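Local structure of L-asparaginase I (Vibrio cholerae, 2OCD) at residues G244-A248 and Y284-C288; S173-L177 and C274-K278; N141-N145 and K194-K198; M104-L108 and S200-N206. The protein probably catalyses the hydrolysis of L-asparagine to L-aspartate and ammonium, working as a homotetramer. All coordinates share one frame; numbering follows the deposited sequence.

Contact 1 lies wholly within the C-terminal family region, and contact 2 joins that region to the N-terminal one; they touch where Val245 CG1 lies 3.8 Å from Lys278 O, and both border a second subunit. Contact 1 is a surface contact without direct polar bonds. Contact 2, partly buried, uses one amide-to-backbone bond. Contacts 3 and 4 lie apart from these, away from any other subunit, their centres about 15 Å apart; Asn145 of contact 3 packs on Leu108 of contact 4. Contact 3 is a surface loop pairing completed by a water. Contact 4, the largest and partly buried, combines a two-stranded antiparallel sheet, a salt bridge and an aromatic pair.

Contact 1 (G244-A248 and Y284-C288); sequences GVGNA and YATGC
The flat amide of Asn247 meets Thr286 with its oxygen foremost: OD1 lies 3.2 Å from Thr286 CB and 3.3 Å from Thr286 CG2. The amide carbon follows, with Asn247 CG 3.9 Å from Thr286 CG2, and the two side chains approach at a slant. Thr286 offers this methyl because CG2 stands anti to its own carbonyl carbon. Its hydroxyl is used elsewhere, OG1 donating to Gly287 O at 3.0 Å within the same loop. The methyl also rests on the backbone, CG2 being 3.7 Å from Val245 O. Beside it, Val245 CG1 packs on Ala285 CB at 4.1 Å. The geometry of Gly246 and Asn247 fits a G1 beta bulge. Asn247 ND2 makes a weak hydrogen bond to Asp92 of the second subunit, a predicted substrate-binding residue, consistent with the family's active sites lying close to a subunit interface. The first loop is tied to its own fold by Gly244 O and Gly246 O, which accept from Thr272 and Asn270. It runs from strand 237-242 to helix 252-263, while 284-288 leads from strand 276-277 into helix 289-292, with Cys288 as the N-cap.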
loop_
_atom_site.group_PDB
_atom_site.type_symbol
_atom_site.label_atom_id
_atom_site.label_comp_id
_atom_site.label_asym_id
_atom_site.label_seq_id
_atom_site.Cartn_x
_atom_site.Cartn_y
_atom_site.Cartn_z
ATOM N N GLY B 244 6.356 -14.854 -19.139
ATOM C CA GLY B 244 7.010 -13.561 -19.002
ATOM C C GLY B 244 6.690 -12.686 -20.201
ATOM O O GLY B 244 5.527 -12.406 -20.474
ATOM N N VAL B 245 7.704 -12.307 -20.962
ATOM C CA VAL B 245 7.556 -11.227 -21.950
ATOM C C VAL B 245 7.114 -11.742 -23.318
ATOM O O VAL B 245 7.091 -11.008 -24.320
ATOM C CB VAL B 245 8.863 -10.399 -22.014
ATOM C CG1 VAL B 245 8.922 -9.661 -23.251
ATOM C CG2 VAL B 245 8.929 -9.406 -20.806
ATOM N N GLY B 246 6.737 -13.003 -23.354
ATOM C CA GLY B 246 6.037 -13.534 -24.493
ATOM C C GLY B 246 6.736 -14.739 -25.071
ATOM O O GLY B 246 6.824 -14.866 -26.289
ATOM N N ASN B 247 7.232 -15.608 -24.195
ATOM C CA ASN B 247 8.109 -16.687 -24.590
ATOM C C ASN B 247 7.377 -18.011 -24.647
ATOM O O ASN B 247 6.704 -18.392 -23.671
ATOM C CB ASN B 247 9.234 -16.816 -23.582
ATOM C CG ASN B 247 10.256 -15.749 -23.728
ATOM O OD1 ASN B 247 10.782 -15.542 -24.820
ATOM N ND2 ASN B 247 10.558 -15.044 -22.635
ATOM N N ALA B 248 7.544 -18.721 -25.764
ATOM C CA ALA B 248 7.025 -20.083 -25.903
ATOM C C ALA B 248 8.122 -21.157 -25.836
ATOM O O ALA B 248 9.286 -20.884 -26.048
ATOM C CB ALA B 248 6.260 -20.227 -27.205
ATOM N N TYR B 284 15.008 -9.097 -30.013
ATOM C CA TYR B 284 15.946 -9.269 -28.883
ATOM C C TYR B 284 15.277 -9.968 -27.670
ATOM O O TYR B 284 15.786 -10.976 -27.224
ATOM C CB TYR B 284 16.618 -7.954 -28.409
ATOM C CG TYR B 284 17.587 -7.312 -29.395
ATOM C CD1 TYR B 284 18.481 -8.075 -30.142
ATOM C CD2 TYR B 284 17.603 -5.930 -29.576
ATOM C CE1 TYR B 284 19.363 -7.474 -31.054
ATOM C CE2 TYR B 284 18.476 -5.317 -30.483
ATOM C CZ TYR B 284 19.354 -6.093 -31.207
ATOM O OH TYR B 284 20.204 -5.490 -32.076
ATOM N N ALA B 285 14.148 -9.459 -27.154
ATOM C CA ALA B 285 13.608 -10.030 -25.932
ATOM C C ALA B 285 13.314 -11.545 -26.070
ATOM O O ALA B 285 13.813 -12.342 -25.252
ATOM C CB ALA B 285 12.401 -9.278 -25.439
ATOM N N THR B 286 12.528 -11.950 -27.069
ATOM C CA THR B 286 12.091 -13.353 -27.157
ATOM C C THR B 286 12.631 -14.160 -28.348
ATOM O O THR B 286 12.323 -15.361 -28.450
ATOM C CB THR B 286 10.568 -13.432 -27.263
ATOM O OG1 THR B 286 10.167 -12.954 -28.557
ATOM C CG2 THR B 286 9.884 -12.657 -26.099
ATOM N N GLY B 287 13.419 -13.521 -29.232
ATOM C CA GLY B 287 13.686 -14.053 -30.580
ATOM C C GLY B 287 12.475 -13.901 -31.518
ATOM O O GLY B 287 11.507 -13.188 -31.207
ATOM N N CYS B 288 12.522 -14.601 -32.649
ATOM C CA CYS B 288 11.520 -14.476 -33.695
ATOM C C CYS B 288 10.855 -15.781 -34.075
ATOM O O CYS B 288 10.172 -15.830 -35.100
ATOM C CB CYS B 288 12.179 -13.929 -34.964
ATOM S SG CYS B 288 13.307 -12.613 -34.679
#

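Contact 2 (S173-L177 and C274-K278); sequences SSPNL and CLAGK
With chi1 at -71°, Asn176 carries its CG beside its own backbone N, and the amide reaches across to Gly277. Leu275 has CG anti to its backbone N (chi1 172°), which turns the branched end of the side chain to the ring of Pro175. The amide oxygen makes the polar bond: Gly277 N donates to Asn176 OD1 at 2.8 Å, almost straight at 173°, with the donor in the carbonyl plane on a lone pair. The same oxygen lies 3.5 Å from Ala276 CA. Alongside, Pro175 and Leu275 cross at about a right angle, Pro175 CG meeting Leu275 CD1 at 3.8 Å, while Pro175 CB sits 4.1 Å from Ala276 CB. Pro175 and Asn176 occupy the middle of a type I beta turn from Ser174 to Leu177. Ser174 OG donates to Leu177 O at 2.9 Å, reinforcing the weak backbone bond that closes this turn. Across the interface, Ala276 and Gly277 pair in parallel with a strand of the second subunit, and Leu275 packs on Leu275 of that subunit. Asn176 ND2 makes a weak hydrogen bond to the backbone O of Asp300. The amide therefore uses both its polar atoms, one on Gly277 N and, weakly, one on Asp300 O, and holds the turn of the N-terminal region against the short strand 276-277, which also takes part in subunit association.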
loop_
_atom_site.group_PDB
_atom_site.type_symbol
_atom_site.label_atom_id
_atom_site.label_comp_id
_atom_site.label_asym_id
_atom_site.label_seq_id
_atom_site.Cartn_x
_atom_site.Cartn_y
_atom_site.Cartn_z
ATOM N N SER B 173 -9.193 -4.273 -11.380
ATOM C CA SER B 173 -8.003 -3.441 -11.694
ATOM C C SER B 173 -7.740 -3.337 -13.197
ATOM O O SER B 173 -8.207 -4.184 -13.996
ATOM C CB SER B 173 -6.773 -4.088 -11.115
ATOM O OG SER B 173 -6.819 -5.421 -11.549
ATOM N N SER B 174 -6.994 -2.295 -13.571
ATOM C CA SER B 174 -6.418 -2.207 -14.872
ATOM C C SER B 174 -4.949 -2.278 -14.659
ATOM O O SER B 174 -4.313 -1.295 -14.433
ATOM C CB SER B 174 -6.840 -0.925 -15.627
ATOM O OG SER B 174 -7.102 0.185 -14.817
ATOM N N PRO B 175 -4.387 -3.466 -14.731
ATOM C CA PRO B 175 -2.996 -3.603 -14.259
ATOM C C PRO B 175 -1.991 -2.792 -15.055
ATOM O O PRO B 175 -0.979 -2.362 -14.509
ATOM C CB PRO B 175 -2.697 -5.103 -14.455
ATOM C CG PRO B 175 -4.043 -5.744 -14.656
ATOM C CD PRO B 175 -4.921 -4.727 -15.274
ATOM N N ASN B 176 -2.289 -2.601 -16.335
ATOM C CA ASN B 176 -1.392 -1.981 -17.297
ATOM C C ASN B 176 -1.744 -0.505 -17.677
ATOM O O ASN B 176 -1.058 0.098 -18.500
ATOM C CB ASN B 176 -1.333 -2.897 -18.542
ATOM C CG ASN B 176 -0.573 -4.218 -18.281
ATOM O OD1 ASN B 176 0.509 -4.214 -17.697
ATOM N ND2 ASN B 176 -1.118 -5.330 -18.747
ATOM N N LEU B 177 -2.790 0.066 -17.066
ATOM C CA LEU B 177 -3.165 1.465 -17.256
ATOM C C LEU B 177 -3.641 2.029 -15.913
ATOM O O LEU B 177 -4.460 1.420 -15.252
ATOM C CB LEU B 177 -4.279 1.576 -18.300
ATOM C CG LEU B 177 -4.531 2.821 -19.199
ATOM C CD1 LEU B 177 -5.663 3.685 -18.677
ATOM C CD2 LEU B 177 -3.227 3.626 -19.444
ATOM N N CYS B 274 1.421 -13.530 -17.403
ATOM C CA CYS B 274 1.621 -12.545 -16.293
ATOM C C CYS B 274 0.528 -11.479 -16.162
ATOM O O CYS B 274 -0.094 -11.125 -17.158
ATOM C CB CYS B 274 2.908 -11.810 -16.510
ATOM S SG CYS B 274 4.223 -12.900 -16.300
ATOM N N LEU B 275 0.310 -10.950 -14.964
ATOM C CA LEU B 275 -0.810 -10.048 -14.766
ATOM C C LEU B 275 -0.441 -8.675 -15.350
ATOM O O LEU B 275 -0.806 -8.354 -16.469
ATOM C CB LEU B 275 -1.224 -10.006 -13.293
ATOM C CG LEU B 275 -2.270 -8.955 -12.910
ATOM C CD1 LEU B 275 -3.630 -9.353 -13.530
ATOM C CD2 LEU B 275 -2.324 -8.745 -11.382
ATOM N N ALA B 276 0.322 -7.866 -14.641
ATOM C CA ALA B 276 0.836 -6.642 -15.252
ATOM C C ALA B 276 1.931 -7.111 -16.195
ATOM O O ALA B 276 2.580 -8.125 -15.926
ATOM C CB ALA B 276 1.396 -5.715 -14.200
ATOM N N GLY B 277 2.133 -6.415 -17.301
ATOM C CA GLY B 277 3.215 -6.792 -18.197
ATOM C C GLY B 277 2.838 -6.932 -19.657
ATOM O O GLY B 277 1.667 -7.131 -19.997
ATOM N N LYS B 278 3.865 -6.858 -20.501
ATOM C CA LYS B 278 3.676 -6.599 -21.908
ATOM C C LYS B 278 4.522 -7.527 -22.791
ATOM O O LYS B 278 5.734 -7.633 -22.622
ATOM C CB LYS B 278 4.030 -5.147 -22.170
ATOM C CG LYS B 278 3.574 -4.684 -23.504
ATOM C CD LYS B 278 4.469 -3.602 -24.104
ATOM C CE LYS B 278 4.014 -2.210 -23.784
ATOM N NZ LYS B 278 4.055 -1.350 -25.039
#

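Contact 3 (N141-N145 and K194-K198); sequences NYPIN and KVDEK
One water binds Asn145 to the loop at Lys194 and Glu197 through three hydrogen bonds. It accepts from Glu197 N at 2.9 Å and from Asn145 N at 3.1 Å, and donates to Lys194 O at 3.1 Å. Two of its partners belong to the same segment, so the water bridges within it as well as across the gap. A direct hydrogen bond lies close by: Asp196 N donates to Pro143 O at 2.9 Å. It is bent at the hydrogen (131°), although the donor lies nearly along the C=O axis. Asp196 has a positive phi of 70°, part of the bend that turns the Asp196 N-H to Pro143 O and the Glu197 N-H to the water. Beside the bond, Val195 CG1 packs on the proline ring, 3.5 Å from Pro143 CD. That branch stands anti to the backbone N (chi1 -178°), which places it against Pro143 CD and leaves CG2 toward Ile144, whose CD1 lies 4.4 Å from Val195 CG2. At the other end, the amide of Asn145 stands almost perpendicular to the carboxylate of Asp196, and Asn145 CB lies 3.8 Å from Glu197 O. Pro143 and Asn145 also touch Pro111, and Val195 touches Leu189 of strand 187-189. The contact thus joins the loop between helix 127-141 and strand 147-151 to the chain beyond strand 187-189. Backbone groups and a water supply its defined polar links, so it should depend little on the charged ends of Lys194 and Glu197, which take no part.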
loop_
_atom_site.group_PDB
_atom_site.type_symbol
_atom_site.label_atom_id
_atom_site.label_comp_id
_atom_site.label_asym_id
_atom_site.label_seq_id
_atom_site.Cartn_x
_atom_site.Cartn_y
_atom_site.Cartn_z
ATOM N N ASN B 141 -20.807 15.257 -14.453
ATOM C CA ASN B 141 -19.890 16.358 -14.142
ATOM C C ASN B 141 -18.457 16.162 -14.616
ATOM O O ASN B 141 -17.638 17.082 -14.543
ATOM C CB ASN B 141 -19.946 16.658 -12.644
ATOM C CG ASN B 141 -21.331 17.194 -12.211
ATOM O OD1 ASN B 141 -22.379 16.656 -12.589
ATOM N ND2 ASN B 141 -21.327 18.261 -11.445
ATOM N N TYR B 142 -18.139 14.960 -15.091
ATOM C CA TYR B 142 -16.800 14.651 -15.545
ATOM C C TYR B 142 -16.845 13.681 -16.684
ATOM O O TYR B 142 -16.211 12.655 -16.602
ATOM C CB TYR B 142 -15.965 14.022 -14.411
ATOM C CG TYR B 142 -15.832 14.879 -13.191
ATOM C CD1 TYR B 142 -16.834 14.911 -12.225
ATOM C CD2 TYR B 142 -14.716 15.667 -12.985
ATOM C CE1 TYR B 142 -16.725 15.711 -11.095
ATOM C CE2 TYR B 142 -14.618 16.472 -11.855
ATOM C CZ TYR B 142 -15.630 16.475 -10.924
ATOM O OH TYR B 142 -15.546 17.274 -9.802
ATOM N N PRO B 143 -17.546 14.021 -17.777
ATOM C CA PRO B 143 -17.788 13.037 -18.835
ATOM C C PRO B 143 -16.522 12.654 -19.561
ATOM O O PRO B 143 -15.807 13.528 -20.091
ATOM C CB PRO B 143 -18.771 13.758 -19.784
ATOM C CG PRO B 143 -18.601 15.193 -19.547
ATOM C CD PRO B 143 -18.119 15.344 -18.114
ATOM N N ILE B 144 -16.223 11.366 -19.570
ATOM C CA ILE B 144 -15.124 10.842 -20.362
ATOM C C ILE B 144 -15.761 10.053 -21.469
ATOM O O ILE B 144 -16.481 9.131 -21.179
ATOM C CB ILE B 144 -14.253 9.864 -19.561
ATOM C CG1 ILE B 144 -13.869 10.442 -18.174
ATOM C CG2 ILE B 144 -13.023 9.419 -20.401
ATOM C CD1 ILE B 144 -13.406 11.797 -18.228
ATOM N N ASN B 145 -15.452 10.363 -22.726
ATOM C CA ASN B 145 -16.207 9.821 -23.864
ATOM C C ASN B 145 -15.641 8.490 -24.328
ATOM O O ASN B 145 -15.196 8.365 -25.471
ATOM C CB ASN B 145 -16.267 10.801 -25.059
ATOM C CG ASN B 145 -16.917 12.146 -24.712
ATOM O OD1 ASN B 145 -16.498 13.195 -25.214
ATOM N ND2 ASN B 145 -17.958 12.119 -23.876
ATOM N N LYS B 194 -8.472 13.468 -20.837
ATOM C CA LYS B 194 -9.264 14.681 -21.108
ATOM C C LYS B 194 -10.774 14.519 -20.821
ATOM O O LYS B 194 -11.357 13.514 -21.205
ATOM C CB LYS B 194 -9.083 15.102 -22.575
ATOM C CG LYS B 194 -7.640 15.453 -23.016
ATOM C CD LYS B 194 -7.126 16.743 -22.393
ATOM C CE LYS B 194 -5.587 16.900 -22.559
ATOM N NZ LYS B 194 -4.791 15.919 -21.727
ATOM N N VAL B 195 -11.389 15.512 -20.170
ATOM C CA VAL B 195 -12.842 15.583 -20.034
ATOM C C VAL B 195 -13.471 16.072 -21.336
ATOM O O VAL B 195 -13.143 17.131 -21.813
ATOM C CB VAL B 195 -13.310 16.517 -18.838
ATOM C CG1 VAL B 195 -14.840 16.534 -18.680
ATOM C CG2 VAL B 195 -12.682 16.086 -17.507
ATOM N N ASP B 196 -14.348 15.270 -21.924
ATOM C CA ASP B 196 -15.189 15.670 -23.083
ATOM C C ASP B 196 -14.435 15.865 -24.397
ATOM O O ASP B 196 -14.649 16.821 -25.111
ATOM C CB ASP B 196 -16.051 16.909 -22.769
ATOM C CG ASP B 196 -17.405 16.903 -23.520
ATOM O OD1 ASP B 196 -17.524 16.293 -24.614
ATOM O OD2 ASP B 196 -18.362 17.527 -23.011
ATOM N N GLU B 197 -13.575 14.920 -24.723
ATOM C CA GLU B 197 -12.862 14.955 -25.988
ATOM C C GLU B 197 -13.855 14.497 -27.054
ATOM O O GLU B 197 -14.304 13.342 -27.048
ATOM C CB GLU B 197 -11.554 14.089 -25.950
ATOM C CG GLU B 197 -11.001 13.618 -27.362
ATOM C CD GLU B 197 -9.454 13.563 -27.477
ATOM O OE1 GLU B 197 -8.781 13.288 -26.448
ATOM O OE2 GLU B 197 -8.926 13.785 -28.610
ATOM N N LYS B 198 -14.205 15.416 -27.950
ATOM C CA LYS B 198 -15.105 15.120 -29.073
ATOM C C LYS B 198 -14.421 14.190 -30.074
ATOM O O LYS B 198 -13.213 14.284 -30.288
ATOM C CB LYS B 198 -15.566 16.407 -29.755
ATOM C CG LYS B 198 -16.366 17.291 -28.823
ATOM C CD LYS B 198 -16.906 18.554 -29.507
ATOM C CE LYS B 198 -15.804 19.628 -29.843
ATOM N NZ LYS B 198 -15.357 19.673 -31.289
HETATM O O HOH W 1 -13.218 12.358 -23.415
#

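Contact 4 (M104-L108 and S200-N206); sequences MFENL and SGEFKVN
Asn206 N donates to Met104 O in a short, nearly linear bond of 2.8 Å and 178°. Next along, Glu106 and Lys204 form an antiparallel hydrogen-bonded pair: Glu106 N gives to Lys204 O at 3.0 Å and Lys204 N to Glu106 O at 3.0 Å. Their side chains run side by side on one face of the sheet and close a salt bridge, Glu106 OE2 to Lys204 NZ, weak as a hydrogen bond at 3.2 Å. Bends at chi2 and chi3 of Lys204, the latter -67°, curl the amine back to Asn206 OD1, 2.7 Å from NZ. Past the strand end, Asn107 ND2 donates to Glu202 O at 3.2 Å from above the carbonyl plane. On the face of Phe105 and Val205, Val205 CG2 meets the edge of the Phe105 ring in its plane. The apolar packing runs on past the strands to Phe203, turned obliquely to Phe105 with centroids 5.6 Å apart and planes at 48°, and Leu108 CD1 packs on Phe203 CE1. Tyr79 stacks on Phe203, while selenomethionine Met104 and Val205 touch helix 65-78. This two-stranded sheet clasps the end of helix 94-104 to the 200-206 segment. Its chemistry divides by face: an ion pair whose lysine is also held by the Asn206 amide, which probably steadies it, on one; aromatic and aliphatic packing, with Val205 against helix 65-78, on the other.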
loop_
_atom_site.group_PDB
_atom_site.type_symbol
_atom_site.label_atom_id
_atom_site.label_comp_id
_atom_site.label_asym_id
_atom_site.label_seq_id
_atom_site.Cartn_x
_atom_site.Cartn_y
_atom_site.Cartn_z
HETATM N N MSE B 104 -17.148 -2.043 -30.249
HETATM C CA MSE B 104 -18.387 -1.891 -30.962
HETATM C C MSE B 104 -18.781 -0.464 -31.223
HETATM O O MSE B 104 -19.416 -0.193 -32.241
HETATM C CB MSE B 104 -19.513 -2.570 -30.198
HETATM C CG MSE B 104 -19.412 -4.081 -30.288
HETATM SE SE MSE B 104 -20.705 -5.041 -29.211
HETATM C CE MSE B 104 -22.237 -4.732 -30.374
ATOM N N PHE B 105 -18.458 0.434 -30.294
ATOM C CA PHE B 105 -18.802 1.831 -30.451
ATOM C C PHE B 105 -17.681 2.521 -31.176
ATOM O O PHE B 105 -16.528 2.400 -30.825
ATOM C CB PHE B 105 -19.019 2.557 -29.125
ATOM C CG PHE B 105 -20.181 2.060 -28.317
ATOM C CD1 PHE B 105 -21.372 1.693 -28.908
ATOM C CD2 PHE B 105 -20.103 2.036 -26.941
ATOM C CE1 PHE B 105 -22.418 1.250 -28.148
ATOM C CE2 PHE B 105 -21.157 1.610 -26.191
ATOM C CZ PHE B 105 -22.306 1.210 -26.793
ATOM N N GLU B 106 -18.062 3.318 -32.152
ATOM C CA GLU B 106 -17.143 4.007 -33.001
ATOM C C GLU B 106 -17.485 5.507 -32.952
ATOM O O GLU B 106 -18.630 5.898 -33.169
ATOM C CB GLU B 106 -17.265 3.384 -34.384
ATOM C CG GLU B 106 -16.976 4.272 -35.540
ATOM C CD GLU B 106 -16.420 3.458 -36.714
ATOM O OE1 GLU B 106 -15.258 2.977 -36.570
ATOM O OE2 GLU B 106 -17.130 3.295 -37.747
ATOM N N ASN B 107 -16.488 6.324 -32.616
ATOM C CA ASN B 107 -16.660 7.766 -32.435
ATOM C C ASN B 107 -17.648 8.100 -31.349
ATOM O O ASN B 107 -18.491 8.966 -31.503
ATOM C CB ASN B 107 -17.051 8.462 -33.749
ATOM C CG ASN B 107 -16.084 8.153 -34.887
ATOM O OD1 ASN B 107 -14.871 7.974 -34.681
ATOM N ND2 ASN B 107 -16.623 8.054 -36.090
ATOM N N LEU B 108 -17.538 7.395 -30.231
ATOM C CA LEU B 108 -18.345 7.685 -29.034
ATOM C C LEU B 108 -18.019 9.099 -28.548
ATOM O O LEU B 108 -16.840 9.428 -28.301
ATOM C CB LEU B 108 -17.996 6.675 -27.952
ATOM C CG LEU B 108 -18.865 6.614 -26.721
ATOM C CD1 LEU B 108 -20.228 6.081 -27.165
ATOM C CD2 LEU B 108 -18.142 5.766 -25.639
ATOM N N SER B 200 -14.187 12.193 -33.981
ATOM C CA SER B 200 -13.757 12.679 -35.283
ATOM C C SER B 200 -14.632 12.102 -36.401
ATOM O O SER B 200 -14.159 11.827 -37.506
ATOM C CB SER B 200 -12.279 12.277 -35.482
ATOM O OG SER B 200 -11.508 13.382 -35.901
ATOM N N GLY B 201 -15.919 11.949 -36.121
ATOM C CA GLY B 201 -16.835 11.299 -37.053
ATOM C C GLY B 201 -18.127 11.025 -36.351
ATOM O O GLY B 201 -18.214 11.165 -35.143
ATOM N N GLU B 202 -19.146 10.631 -37.087
ATOM C CA GLU B 202 -20.450 10.414 -36.466
ATOM C C GLU B 202 -20.456 9.139 -35.636
ATOM O O GLU B 202 -19.817 8.153 -36.005
ATOM C CB GLU B 202 -21.548 10.397 -37.530
ATOM C CG GLU B 202 -22.147 11.788 -37.765
ATOM C CD GLU B 202 -22.877 11.912 -39.093
ATOM O OE1 GLU B 202 -23.075 13.070 -39.561
ATOM O OE2 GLU B 202 -23.249 10.854 -39.672
ATOM N N PHE B 203 -21.165 9.163 -34.510
ATOM C CA PHE B 203 -21.271 7.980 -33.672
ATOM C C PHE B 203 -21.953 6.890 -34.445
ATOM O O PHE B 203 -22.949 7.138 -35.117
ATOM C CB PHE B 203 -22.068 8.246 -32.397
ATOM C CG PHE B 203 -22.500 6.974 -31.645
ATOM C CD1 PHE B 203 -21.622 6.292 -30.832
ATOM C CD2 PHE B 203 -23.806 6.480 -31.757
ATOM C CE1 PHE B 203 -22.033 5.164 -30.137
ATOM C CE2 PHE B 203 -24.209 5.322 -31.064
ATOM C CZ PHE B 203 -23.322 4.678 -30.261
ATOM N N LYS B 204 -21.424 5.677 -34.322
ATOM C CA LYS B 204 -22.056 4.515 -34.897
ATOM C C LYS B 204 -21.785 3.249 -34.060
ATOM O O LYS B 204 -20.734 3.137 -33.447
ATOM C CB LYS B 204 -21.499 4.336 -36.284
ATOM C CG LYS B 204 -22.229 3.317 -37.093
ATOM C CD LYS B 204 -21.260 2.264 -37.668
ATOM C CE LYS B 204 -20.287 2.840 -38.709
ATOM N NZ LYS B 204 -19.422 1.759 -39.311
ATOM N N VAL B 205 -22.725 2.308 -34.067
ATOM C CA VAL B 205 -22.525 0.979 -33.508
ATOM C C VAL B 205 -22.261 -0.097 -34.563
ATOM O O VAL B 205 -23.082 -0.327 -35.443
ATOM C CB VAL B 205 -23.737 0.517 -32.699
ATOM C CG1 VAL B 205 -23.523 -0.954 -32.229
ATOM C CG2 VAL B 205 -23.989 1.489 -31.532
ATOM N N ASN B 206 -21.123 -0.787 -34.423
ATOM C CA ASN B 206 -20.691 -1.836 -35.355
ATOM C C ASN B 206 -21.084 -3.223 -34.804
ATOM O O ASN B 206 -20.884 -3.487 -33.643
ATOM C CB ASN B 206 -19.156 -1.773 -35.553
ATOM C CG ASN B 206 -18.668 -0.535 -36.411
ATOM O OD1 ASN B 206 -19.297 -0.099 -37.409
ATOM N ND2 ASN B 206 -17.499 -0.012 -36.024
#